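Local coordinates for protein propionate kinase (Francisella tularensis subsp. tularensis, PDB 3KHY) that probably catalyses the reversible, magnesium-dependent transfer of phosphate from ATP to acetate or propionate, as a homodimer of the acetokinase family, at residues A36-K41 with L54-Y59; I82-V87 with E123-C128; I168-A173 with S215-M220; D226-G231 with S297-K302; L314-F319 with N364-A369. All blocks are in the same frame, centred on the assembly; numbering follows the deposited sequence.

Contact 1. Residues A36-K41 with L54-Y59; sequences ATKNCK and LENGSY
Thr37 and Asn56 face each other with their CA atoms 4.5 Å apart, where a type I turn running from Thr37 to Cys40 lies against a type II turn from Leu54 to Gly57. Backbone groups do most of the joining. Asn56 N donates a hydrogen bond to Thr37 O at 2.8 Å, and Cys40 N, from within the first turn, reaches the same oxygen from the opposite face of the carbonyl plane. Ala36 N donates to Gly57 O, and Leu54 N to Cys40 O in a nearly straight bond of 169°.

Among the side chains, Cys40 turns inward. Its SG, anti to the backbone N (chi1 180°), lies 3.6 Å from Leu54 O. Glu55 lays CG against Lys38 O at 3.3 Å, while its CA contributes a CA-H...O contact to that oxygen. Lys38 also meets Asn56, its CG being 4.0 Å from Asn56 ND2. Thr37 OG1 is used within its own loop: it accepts from Asn39 N in an ST turn and bonds to Asn34 O. Chemically, then, this junction of two loops flanking the hairpin 41-45/49-53 depends chiefly on main-chain polarity, with little apolar burial behind it.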
# COMPACT_ATOMS: atom_id res chain seq x y z
N ALA A 36 -10.80 37.00 -4.03
CA ALA A 36 -12.04 37.22 -4.79
C ALA A 36 -13.31 36.92 -3.99
O ALA A 36 -14.37 36.69 -4.56
CB ALA A 36 -12.02 36.44 -6.09
N THR A 37 -13.19 36.93 -2.66
CA THR A 37 -14.35 36.81 -1.77
C THR A 37 -14.40 37.99 -0.81
O THR A 37 -13.45 38.78 -0.74
CB THR A 37 -14.31 35.50 -0.96
OG1 THR A 37 -13.46 35.66 0.18
CG2 THR A 37 -13.82 34.34 -1.81
N LYS A 38 -15.49 38.11 -0.07
CA LYS A 38 -15.66 39.22 0.87
C LYS A 38 -14.53 39.22 1.91
O LYS A 38 -14.13 40.28 2.39
CB LYS A 38 -17.00 39.13 1.60
CG LYS A 38 -18.22 39.02 0.69
CD LYS A 38 -18.45 37.58 0.24
CE LYS A 38 -19.76 37.44 -0.52
NZ LYS A 38 -20.05 36.03 -0.89
N ASN A 39 -14.03 38.03 2.23
CA ASN A 39 -13.07 37.86 3.30
C ASN A 39 -11.62 37.82 2.82
O ASN A 39 -10.73 37.35 3.53
CB ASN A 39 -13.40 36.60 4.10
CG ASN A 39 -14.76 36.67 4.73
OD1 ASN A 39 -15.08 37.63 5.43
ND2 ASN A 39 -15.58 35.65 4.50
N CYS A 40 -11.40 38.32 1.61
CA CYS A 40 -10.06 38.39 1.07
C CYS A 40 -9.16 39.20 2.01
O CYS A 40 -9.54 40.29 2.46
CB CYS A 40 -10.09 39.04 -0.31
SG CYS A 40 -8.47 39.20 -1.08
N LYS A 41 -7.98 38.67 2.31
CA LYS A 41 -7.01 39.36 3.15
C LYS A 41 -5.59 38.90 2.87
O LYS A 41 -5.36 37.77 2.44
CB LYS A 41 -7.32 39.15 4.63
CG LYS A 41 -7.24 37.69 5.04
CD LYS A 41 -7.26 37.54 6.55
CE LYS A 41 -7.18 36.07 6.92
NZ LYS A 41 -7.15 35.87 8.40
N LEU A 54 -9.00 43.19 2.16
CA LEU A 54 -9.30 43.72 0.84
C LEU A 54 -10.56 43.05 0.32
O LEU A 54 -10.48 42.16 -0.54
CB LEU A 54 -8.14 43.45 -0.11
CG LEU A 54 -8.02 44.38 -1.32
CD1 LEU A 54 -7.61 45.77 -0.84
CD2 LEU A 54 -7.01 43.85 -2.32
N GLU A 55 -11.71 43.46 0.84
CA GLU A 55 -12.99 42.86 0.47
C GLU A 55 -13.13 42.69 -1.04
O GLU A 55 -13.08 43.66 -1.79
CB GLU A 55 -14.17 43.69 1.00
CG GLU A 55 -14.41 43.54 2.49
CD GLU A 55 -15.77 44.09 2.91
OE1 GLU A 55 -16.52 44.57 2.03
OE2 GLU A 55 -16.08 44.04 4.12
N ASN A 56 -13.30 41.44 -1.46
CA ASN A 56 -13.50 41.09 -2.86
C ASN A 56 -12.34 41.46 -3.77
O ASN A 56 -12.52 41.63 -4.97
CB ASN A 56 -14.80 41.71 -3.38
CG ASN A 56 -16.03 41.17 -2.68
OD1 ASN A 56 -16.86 41.92 -2.18
ND2 ASN A 56 -16.14 39.85 -2.64
N GLY A 57 -11.14 41.59 -3.20
CA GLY A 57 -9.96 41.86 -3.99
C GLY A 57 -9.73 40.75 -5.01
O GLY A 57 -9.87 39.57 -4.71
N SER A 58 -9.37 41.13 -6.23
CA SER A 58 -9.08 40.14 -7.26
C SER A 58 -7.71 39.53 -7.01
O SER A 58 -6.91 40.05 -6.23
CB SER A 58 -9.11 40.78 -8.65
OG SER A 58 -8.05 41.70 -8.81
N TYR A 59 -7.45 38.40 -7.67
CA TYR A 59 -6.14 37.79 -7.63
C TYR A 59 -5.13 38.82 -8.12
O TYR A 59 -4.01 38.89 -7.62
CB TYR A 59 -6.14 36.57 -8.55
CG TYR A 59 -5.28 35.42 -8.09
CD1 TYR A 59 -5.85 34.29 -7.51
CD2 TYR A 59 -3.90 35.45 -8.26
CE1 TYR A 59 -5.06 33.22 -7.10
CE2 TYR A 59 -3.11 34.39 -7.85
CZ TYR A 59 -3.69 33.27 -7.28
OH TYR A 59 -2.89 32.22 -6.88

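Contact 2. Residues I82-V87 with E123-C128; sequences IGHRVV and EGIRFC
In His84, CG lies anti to the carbonyl carbon (chi1 -62°), and Ile125 places its CG1 in the same way; these torsions direct both atoms into the gap between strand 79-86 and helix 118-131, while chi2 of His84 (-96°) sets the turn of the ring. CG1 of Ile125 stands over the centre of the His84 ring, 3.6 Å from the centroid and only 5° off the ring normal. This is a CH-pi contact: the carbon is almost equidistant from all five ring atoms, with ND1 and CE1 the nearest.

One helical turn further, Cys128 approaches the same ring from another direction. Its SG sits at the edge, near the ring plane, 3.7 Å from His84 CE1, and forms a sulfur-aromatic contact. The sulfur also meets Ile82, whose CD1 lies 4.0 Å from Cys128 SG; Ile82 and His84 are two residues apart on the strand and both direct their side chains at the helix. The imidazole is thus covered on one face by a hydrocarbon and met at its rim by a thiol, while NE2 has a weak hydrogen bond to Gln137.

The next residue, Arg85, takes no part in the packing on the helix and forms salt bridges with Asp142 and Glu372; it is the predicted substrate-binding arginine. The strand and helix segments run nearly antiparallel, with their axes 10.0 Å apart. Strand 79-86 lies between strands 3-9 and 137-141, and Leu7 from the former adds its side chain beside Ile82, His84 and Cys128.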
# COMPACT_ATOMS: atom_id res chain seq x y z
N ILE A 82 12.02 35.00 -9.38
CA ILE A 82 10.83 34.46 -8.73
C ILE A 82 10.81 32.93 -8.84
O ILE A 82 10.92 32.38 -9.94
CB ILE A 82 9.54 35.02 -9.35
CG1 ILE A 82 9.55 36.55 -9.30
CG2 ILE A 82 8.31 34.47 -8.66
CD1 ILE A 82 8.42 37.18 -10.08
N GLY A 83 10.67 32.25 -7.71
CA GLY A 83 10.56 30.80 -7.70
C GLY A 83 9.16 30.35 -7.37
O GLY A 83 8.59 30.80 -6.37
N HIS A 84 8.60 29.48 -8.21
CA HIS A 84 7.23 29.00 -8.04
C HIS A 84 7.23 27.54 -7.64
O HIS A 84 7.86 26.71 -8.29
CB HIS A 84 6.46 29.10 -9.36
CG HIS A 84 6.31 30.50 -9.87
ND1 HIS A 84 5.18 31.26 -9.63
CD2 HIS A 84 7.13 31.27 -10.62
CE1 HIS A 84 5.32 32.44 -10.21
NE2 HIS A 84 6.50 32.48 -10.80
N ARG A 85 6.50 27.23 -6.57
CA ARG A 85 6.20 25.84 -6.27
C ARG A 85 5.23 25.33 -7.32
O ARG A 85 4.27 26.03 -7.67
CB ARG A 85 5.56 25.73 -4.88
CG ARG A 85 5.36 24.29 -4.40
CD ARG A 85 4.85 24.28 -2.96
NE ARG A 85 5.07 22.98 -2.33
CZ ARG A 85 5.92 22.77 -1.33
NH1 ARG A 85 6.62 23.78 -0.83
NH2 ARG A 85 6.06 21.55 -0.82
N VAL A 86 5.50 24.14 -7.84
CA VAL A 86 4.56 23.44 -8.69
C VAL A 86 4.38 22.04 -8.13
O VAL A 86 5.35 21.31 -7.98
CB VAL A 86 5.05 23.39 -10.15
CG1 VAL A 86 4.13 22.51 -10.99
CG2 VAL A 86 5.13 24.80 -10.73
N VAL A 87 3.15 21.67 -7.81
CA VAL A 87 2.91 20.41 -7.12
C VAL A 87 3.19 19.17 -7.96
O VAL A 87 3.67 18.16 -7.44
CB VAL A 87 1.48 20.35 -6.49
CG1 VAL A 87 1.29 21.51 -5.51
CG2 VAL A 87 0.41 20.41 -7.57
N GLU A 123 -1.39 30.20 -13.90
CA GLU A 123 -1.95 31.56 -13.82
C GLU A 123 -1.08 32.49 -12.99
O GLU A 123 -0.88 33.65 -13.37
CB GLU A 123 -3.37 31.53 -13.26
CG GLU A 123 -4.40 31.06 -14.27
CD GLU A 123 -5.53 30.29 -13.64
OE1 GLU A 123 -5.67 30.36 -12.40
OE2 GLU A 123 -6.26 29.60 -14.38
N GLY A 124 -0.57 31.99 -11.87
CA GLY A 124 0.30 32.77 -11.01
C GLY A 124 1.54 33.20 -11.76
O GLY A 124 2.00 34.34 -11.64
N ILE A 125 2.09 32.28 -12.54
CA ILE A 125 3.26 32.56 -13.36
C ILE A 125 2.95 33.68 -14.36
O ILE A 125 3.77 34.58 -14.57
CB ILE A 125 3.73 31.28 -14.10
CG1 ILE A 125 4.32 30.29 -13.09
CG2 ILE A 125 4.75 31.61 -15.18
CD1 ILE A 125 4.68 28.95 -13.68
N ARG A 126 1.77 33.64 -14.96
CA ARG A 126 1.36 34.66 -15.92
C ARG A 126 1.17 36.03 -15.27
O ARG A 126 1.60 37.04 -15.82
CB ARG A 126 0.11 34.22 -16.68
CG ARG A 126 0.40 33.15 -17.74
CD ARG A 126 -0.85 32.40 -18.16
NE ARG A 126 -0.56 31.37 -19.15
CZ ARG A 126 -1.46 30.49 -19.60
NH1 ARG A 126 -2.70 30.53 -19.13
NH2 ARG A 126 -1.12 29.58 -20.50
N PHE A 127 0.54 36.05 -14.10
CA PHE A 127 0.45 37.29 -13.34
C PHE A 127 1.84 37.87 -13.13
O PHE A 127 2.06 39.07 -13.28
CB PHE A 127 -0.23 37.06 -11.98
CG PHE A 127 -1.73 37.03 -12.05
CD1 PHE A 127 -2.44 38.10 -12.56
CD2 PHE A 127 -2.44 35.92 -11.60
CE1 PHE A 127 -3.83 38.07 -12.62
CE2 PHE A 127 -3.82 35.89 -11.66
CZ PHE A 127 -4.51 36.96 -12.17
N CYS A 128 2.80 37.01 -12.80
CA CYS A 128 4.16 37.46 -12.54
C CYS A 128 4.85 37.97 -13.79
O CYS A 128 5.67 38.89 -13.72
CB CYS A 128 4.99 36.35 -11.88
SG CYS A 128 4.61 36.12 -10.13

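Contact 3. Residues I168-A173 with S215-M220; sequences IRKYGA and SIDTSM
Lys170 and Thr218 meet in a buried, mixed polar and apolar contact between the loop preceding helix 175-188 and the end of strand 214-218, an outermost strand of the five-stranded sheet within this chain. The lysine supplies the direct polar link. Its chain bends at chi3 (-83°), which sets CE 3.2 Å from Thr218 O, and NZ donates to that oxygen at 2.6 Å, nearly along the C=O axis. Met220 O, packed against Lys170 CG, is buried without a polar partner. Asp217 OD1 is a long salt-bridge partner of Lys170 NZ at 3.7 Å, and a water that accepts from NZ and donates to OD1 closes the gap.

Further along, a second water joins the backbones. It accepts from Ala173 N at 3.0 Å, and weakly from Met220 N, and is hydrogen-bonded to Thr218 OG1, which also bonds to Thr208 OG1 and Ile207 O. Beside it Thr218 CG2 rests on Gly172 CA, where a side chain would collide with this methyl. Selenomethionine Met220 extends past CG to put SE 3.6 Å from Ala173 CB, close to His174 and Arg233, both predicted transition-state stabilisers.

Asp217 OD2 has its own partners, Tyr310 of the same chain and Lys302 of the second subunit. With two lysines near one carboxylate, Asp217 is probably held in its charged form, and the contact links the loop leading to His174 with the dimer interface.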
# COMPACT_ATOMS: atom_id res chain seq x y z
N ILE A 168 0.08 6.63 -15.50
CA ILE A 168 -0.30 6.23 -14.16
C ILE A 168 0.83 5.43 -13.54
O ILE A 168 1.15 4.33 -14.00
CB ILE A 168 -1.61 5.42 -14.14
CG1 ILE A 168 -2.74 6.24 -14.75
CG2 ILE A 168 -1.95 4.97 -12.72
CD1 ILE A 168 -4.01 5.45 -15.00
N ARG A 169 1.42 5.99 -12.49
CA ARG A 169 2.55 5.38 -11.76
C ARG A 169 2.71 6.16 -10.46
O ARG A 169 2.05 7.18 -10.26
CB ARG A 169 3.85 5.48 -12.57
CG ARG A 169 4.26 6.94 -12.80
CD ARG A 169 5.30 7.16 -13.89
NE ARG A 169 6.64 6.67 -13.55
CZ ARG A 169 7.27 5.70 -14.21
NH1 ARG A 169 6.66 5.10 -15.23
NH2 ARG A 169 8.50 5.31 -13.84
N LYS A 170 3.59 5.69 -9.59
CA LYS A 170 3.93 6.43 -8.39
C LYS A 170 4.83 7.61 -8.75
O LYS A 170 5.85 7.43 -9.42
CB LYS A 170 4.65 5.52 -7.41
CG LYS A 170 5.18 6.26 -6.17
CD LYS A 170 5.85 5.29 -5.21
CE LYS A 170 4.79 4.62 -4.36
NZ LYS A 170 5.35 3.86 -3.24
N TYR A 171 4.44 8.82 -8.33
CA TYR A 171 5.29 10.01 -8.43
C TYR A 171 5.80 10.49 -7.07
O TYR A 171 6.87 11.08 -6.98
CB TYR A 171 4.55 11.17 -9.10
CG TYR A 171 4.20 10.89 -10.54
CD1 TYR A 171 5.13 11.06 -11.54
CD2 TYR A 171 2.94 10.41 -10.88
CE1 TYR A 171 4.83 10.78 -12.87
CE2 TYR A 171 2.63 10.13 -12.20
CZ TYR A 171 3.57 10.31 -13.19
OH TYR A 171 3.26 10.03 -14.51
N GLY A 172 5.01 10.26 -6.03
CA GLY A 172 5.35 10.78 -4.71
C GLY A 172 5.15 12.29 -4.65
O GLY A 172 4.71 12.90 -5.63
N ALA A 173 5.45 12.88 -3.49
CA ALA A 173 5.44 14.34 -3.34
C ALA A 173 6.28 14.73 -2.12
O ALA A 173 7.09 13.93 -1.65
CB ALA A 173 4.00 14.89 -3.26
N SER A 215 16.45 9.85 -4.10
CA SER A 215 15.22 9.13 -3.76
C SER A 215 15.17 7.79 -4.52
O SER A 215 15.36 7.76 -5.74
CB SER A 215 13.99 9.98 -4.09
OG SER A 215 12.79 9.23 -3.88
N ILE A 216 14.93 6.69 -3.81
CA ILE A 216 14.78 5.39 -4.44
C ILE A 216 13.37 4.83 -4.24
O ILE A 216 12.93 3.97 -4.99
CB ILE A 216 15.84 4.39 -3.92
CG1 ILE A 216 15.88 3.13 -4.80
CG2 ILE A 216 15.58 3.99 -2.47
CD1 ILE A 216 17.08 2.23 -4.48
N ASP A 217 12.66 5.32 -3.22
CA ASP A 217 11.28 4.86 -2.96
C ASP A 217 10.63 5.92 -2.07
O ASP A 217 11.31 6.62 -1.34
CB ASP A 217 11.31 3.49 -2.27
CG ASP A 217 9.99 2.71 -2.41
OD1 ASP A 217 8.96 3.26 -2.88
OD2 ASP A 217 9.99 1.53 -2.00
N THR A 218 9.31 6.04 -2.15
CA THR A 218 8.61 7.02 -1.35
C THR A 218 7.16 6.60 -1.22
O THR A 218 6.66 5.79 -2.02
CB THR A 218 8.72 8.42 -1.97
OG1 THR A 218 8.26 9.39 -1.05
CG2 THR A 218 7.92 8.50 -3.28
N SER A 219 6.48 7.15 -0.22
CA SER A 219 5.18 6.61 0.20
C SER A 219 3.94 7.17 -0.51
O SER A 219 2.93 6.47 -0.63
CB SER A 219 5.03 6.72 1.72
OG SER A 219 4.93 8.07 2.13
N MSE A 220 4.00 8.42 -0.97
CA MSE A 220 2.86 8.97 -1.75
C MSE A 220 2.82 8.34 -3.14
O MSE A 220 3.77 7.69 -3.54
CB MSE A 220 2.90 10.49 -1.81
CG MSE A 220 2.45 11.13 -0.49
SE MSE A 220 2.91 13.02 -0.40
CE MSE A 220 1.78 13.52 1.13
O HOH W 1 7.14 1.32 -4.24
O HOH W 2 6.09 11.00 -1.22

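Contact 4. Residues D226-G231 with S297-K302; sequences DGLVMG and SHRVAK
Arg299 of helix 287-307 reaches across to the loop 226-231, a buried loop-on-helix contact near the predicted ATP site, in a fold of the actin-like ATPase clan. Its tightly packed part is the guanidinium. Val229 CG2 stands over the centre of one face, 3.5 Å from Arg299 CZ, the two side chains crossing at about a right angle. At the edge Gly227 O accepts from Arg299 NH1 at 3.0 Å; NH1 lies in the carbonyl plane of Gly227, while the oxygen is tilted 22° from the guanidinium plane. NH1 also bonds to Ser234 O, and this grip by two carbonyls probably limits rotation of the group.

The looser part is apolar and lies beside the helix backbone. Leu228 CD2 comes within 3.9 Å of Val300 CA, and the methyl-to-methyl approach to Val300 CG2 is longer still, at 4.2 Å. Leu201, a predicted ATP-binding residue, touches both Leu228 and Val300. Elsewhere on the helix, His298 bonds to Tyr310 of the second subunit. The backbone angles of Gly227 (phi 101°, psi -119°) would jam a side chain against the preceding carbonyl; its own oxygen also lies 3.2 Å from Arg299 CD.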
# COMPACT_ATOMS: atom_id res chain seq x y z
N ASP A 226 -1.84 9.00 -1.12
CA ASP A 226 -1.42 7.64 -0.74
C ASP A 226 -0.36 7.59 0.36
O ASP A 226 0.36 8.57 0.61
CB ASP A 226 -0.88 6.91 -1.97
CG ASP A 226 -1.03 5.39 -1.86
OD1 ASP A 226 -1.68 4.88 -0.91
OD2 ASP A 226 -0.48 4.69 -2.74
N GLY A 227 -0.24 6.42 0.99
CA GLY A 227 0.85 6.15 1.91
C GLY A 227 0.50 6.26 3.39
O GLY A 227 -0.36 5.52 3.90
N LEU A 228 1.19 7.17 4.06
CA LEU A 228 1.04 7.37 5.51
C LEU A 228 -0.32 7.93 5.91
O LEU A 228 -1.00 8.59 5.11
CB LEU A 228 2.14 8.32 6.02
CG LEU A 228 3.59 7.83 5.88
CD1 LEU A 228 4.58 8.83 6.53
CD2 LEU A 228 3.74 6.43 6.49
N VAL A 229 -0.73 7.66 7.16
CA VAL A 229 -1.89 8.33 7.75
C VAL A 229 -1.61 9.83 7.86
O VAL A 229 -0.50 10.23 8.20
CB VAL A 229 -2.22 7.76 9.16
CG1 VAL A 229 -3.38 8.53 9.82
CG2 VAL A 229 -2.54 6.27 9.07
N MSE A 230 -2.60 10.66 7.53
CA MSE A 230 -2.41 12.11 7.60
C MSE A 230 -3.56 12.79 8.37
O MSE A 230 -4.42 12.12 8.93
CB MSE A 230 -2.26 12.70 6.19
CG MSE A 230 -1.48 11.78 5.25
SE MSE A 230 -1.06 12.60 3.50
CE MSE A 230 -0.56 10.96 2.55
N GLY A 231 -3.58 14.12 8.39
CA GLY A 231 -4.61 14.84 9.12
C GLY A 231 -6.01 14.50 8.67
O GLY A 231 -6.88 14.18 9.48
N SER A 297 1.23 5.94 14.07
CA SER A 297 2.62 5.63 14.38
C SER A 297 3.05 4.29 13.81
O SER A 297 4.17 4.16 13.34
CB SER A 297 2.84 5.63 15.90
OG SER A 297 2.52 6.90 16.47
N HIS A 298 2.17 3.30 13.89
CA HIS A 298 2.50 1.97 13.38
C HIS A 298 2.72 1.98 11.87
O HIS A 298 3.61 1.31 11.35
CB HIS A 298 1.39 0.99 13.71
CG HIS A 298 1.68 -0.41 13.28
ND1 HIS A 298 2.62 -1.20 13.91
CD2 HIS A 298 1.17 -1.16 12.27
CE1 HIS A 298 2.67 -2.38 13.31
NE2 HIS A 298 1.80 -2.38 12.31
N ARG A 299 1.92 2.77 11.16
CA ARG A 299 2.10 2.84 9.72
C ARG A 299 3.46 3.46 9.37
O ARG A 299 4.18 2.95 8.49
CB ARG A 299 0.97 3.57 9.00
CG ARG A 299 1.14 3.47 7.48
CD ARG A 299 -0.06 3.92 6.69
NE ARG A 299 -1.32 3.30 7.10
CZ ARG A 299 -2.49 3.75 6.67
NH1 ARG A 299 -2.52 4.79 5.83
NH2 ARG A 299 -3.63 3.19 7.08
N VAL A 300 3.85 4.52 10.08
CA VAL A 300 5.18 5.09 9.84
C VAL A 300 6.26 4.04 10.12
O VAL A 300 7.20 3.87 9.33
CB VAL A 300 5.48 6.33 10.73
CG1 VAL A 300 6.95 6.81 10.53
CG2 VAL A 300 4.48 7.46 10.45
N ALA A 301 6.14 3.34 11.24
CA ALA A 301 7.10 2.30 11.58
C ALA A 301 7.17 1.19 10.52
O ALA A 301 8.25 0.73 10.19
CB ALA A 301 6.82 1.70 12.96
N LYS A 302 6.01 0.78 9.98
CA LYS A 302 6.00 -0.22 8.92
C LYS A 302 6.75 0.21 7.65
O LYS A 302 7.45 -0.60 7.03
CB LYS A 302 4.57 -0.67 8.58
CG LYS A 302 4.06 -1.75 9.52
CD LYS A 302 2.64 -2.16 9.23
CE LYS A 302 2.54 -2.91 7.91
NZ LYS A 302 1.12 -3.29 7.69

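Contact 5. Residues L314-F319 with N364-A369; sequences LDALVF and NIMVIA
Phe319 and Ile365 lie side by side and point the same way from a pair of parallel strands, the isoleucine lying against the edge of the phenylalanine ring. CG2 of Ile365 makes this contact, 3.6 Å from Phe319 CE2. Leu317 projects from this same face; Ile335 of helix 328-337 packs on Leu317 and Ile365, and Arg331 on Phe319 and Val367.

On the other face the bumps are differently shaped. Selenomethionine Met366 bends at chi3 (68°), and its SE rests on the Ala316 methyl, 3.5 Å from CB. Asn364 CB flanks that methyl as well. Two residues on, Val318 CG1 presses against the flank of Ile368, 3.8 Å from both CG1 and CD1, the two side chains crossing obliquely. Helix 175-188 covers this side, with Val181 on Val318 and Ala185 on Ile368.

The backbones hold these shapes in register. Phe319 N donates to Met366 O at 2.9 Å in an almost straight bond of 177°, and Met366 N, Leu317 N and Ile368 N continue the alternation. At the start of the pair, Asn364 ND2 donates to Asp315 O, also at 2.9 Å, and a water links Leu314 O with Asn364 N.

The strand segments are twisted by 28° against each other. Strand 365-367 is the outermost of its sheet within this chain, and 316-320 lies between it and 196-201. Such parallel strands with helices on both faces are typical of the actin-like ATPase fold, and here Phe319 borders Leu201 and Gly324 of the predicted ATP site.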
# COMPACT_ATOMS: atom_id res chain seq x y z
N LEU A 314 22.46 2.10 7.22
CA LEU A 314 21.59 3.26 7.37
C LEU A 314 22.30 4.36 8.15
O LEU A 314 22.72 4.11 9.28
CB LEU A 314 20.29 2.88 8.09
CG LEU A 314 19.34 4.04 8.37
CD1 LEU A 314 18.75 4.55 7.07
CD2 LEU A 314 18.23 3.64 9.36
N ASP A 315 22.42 5.56 7.58
CA ASP A 315 23.07 6.66 8.30
C ASP A 315 22.17 7.19 9.42
O ASP A 315 22.63 7.39 10.55
CB ASP A 315 23.42 7.82 7.37
CG ASP A 315 24.55 7.49 6.41
OD1 ASP A 315 25.37 6.60 6.72
OD2 ASP A 315 24.60 8.13 5.33
N ALA A 316 20.91 7.43 9.08
CA ALA A 316 19.93 7.92 10.07
C ALA A 316 18.50 7.75 9.59
O ALA A 316 18.23 7.73 8.39
CB ALA A 316 20.19 9.38 10.38
N LEU A 317 17.60 7.65 10.55
CA LEU A 317 16.18 7.90 10.32
C LEU A 317 15.98 9.37 10.69
O LEU A 317 16.42 9.78 11.77
CB LEU A 317 15.33 7.02 11.22
CG LEU A 317 13.84 7.36 11.29
CD1 LEU A 317 13.18 7.27 9.90
CD2 LEU A 317 13.14 6.42 12.28
N VAL A 318 15.36 10.16 9.81
CA VAL A 318 15.21 11.61 10.06
C VAL A 318 13.75 12.03 10.12
O VAL A 318 13.00 11.76 9.18
CB VAL A 318 15.90 12.44 8.97
CG1 VAL A 318 15.83 13.93 9.31
CG2 VAL A 318 17.36 11.99 8.78
N PHE A 319 13.34 12.67 11.23
CA PHE A 319 12.00 13.23 11.36
C PHE A 319 12.02 14.70 10.96
O PHE A 319 12.94 15.43 11.31
CB PHE A 319 11.50 13.16 12.82
CG PHE A 319 11.21 11.77 13.32
CD1 PHE A 319 10.03 11.13 12.96
CD2 PHE A 319 12.09 11.12 14.18
CE1 PHE A 319 9.74 9.86 13.43
CE2 PHE A 319 11.81 9.84 14.65
CZ PHE A 319 10.62 9.21 14.28
N ASN A 364 21.13 5.88 14.25
CA ASN A 364 20.93 7.31 14.45
C ASN A 364 19.49 7.68 14.17
O ASN A 364 18.90 7.21 13.19
CB ASN A 364 21.83 8.13 13.53
CG ASN A 364 23.28 8.05 13.92
OD1 ASN A 364 23.60 7.93 15.10
ND2 ASN A 364 24.18 8.13 12.92
N ILE A 365 18.94 8.55 15.02
CA ILE A 365 17.62 9.10 14.82
C ILE A 365 17.76 10.61 14.97
O ILE A 365 18.32 11.08 15.95
CB ILE A 365 16.60 8.57 15.86
CG1 ILE A 365 16.57 7.03 15.85
CG2 ILE A 365 15.20 9.16 15.59
CD1 ILE A 365 16.03 6.41 17.13
N MSE A 366 17.28 11.36 13.99
CA MSE A 366 17.54 12.79 13.94
C MSE A 366 16.26 13.58 13.83
O MSE A 366 15.23 13.05 13.42
CB MSE A 366 18.44 13.14 12.74
CG MSE A 366 19.72 12.34 12.70
SE MSE A 366 20.90 12.75 11.20
CE MSE A 366 21.42 14.59 11.72
N VAL A 367 16.35 14.84 14.21
CA VAL A 367 15.31 15.81 13.92
C VAL A 367 15.98 16.95 13.16
O VAL A 367 16.92 17.57 13.65
CB VAL A 367 14.68 16.38 15.19
CG1 VAL A 367 13.64 17.42 14.82
CG2 VAL A 367 14.05 15.26 16.03
N ILE A 368 15.48 17.22 11.96
CA ILE A 368 16.03 18.29 11.13
C ILE A 368 14.86 19.12 10.61
O ILE A 368 13.90 18.58 10.06
CB ILE A 368 16.81 17.69 9.93
CG1 ILE A 368 17.98 16.84 10.43
CG2 ILE A 368 17.30 18.81 9.00
CD1 ILE A 368 18.85 16.24 9.29
N ALA A 369 14.93 20.42 10.81
CA ALA A 369 13.84 21.30 10.40
C ALA A 369 13.83 21.42 8.89
O ALA A 369 14.88 21.63 8.28
CB ALA A 369 13.99 22.68 11.04
O HOH W 3 22.87 4.76 12.18

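Overall arrangement
Contacts 2 to 5 are buried, whereas contact 1 lies nearer the surface, its centre about 27 Å from the centre of the chain. Contacts 1 and 2 both belong to the region of the eight-stranded sheet and touch through the rings of Tyr59 and Phe127; the former relies on main-chain bonds, the latter mainly on side-chain packing. Contacts 3 and 5 reach opposite outermost strands of the five-stranded sheet, one through lysine and water, the other through regular parallel pairing. Contact 4 adjoins contact 3, where Met220 packs on Met230, and both touch the second subunit. Polar side chains thus carry most weight in contacts 3 and 4, near the dimer interface.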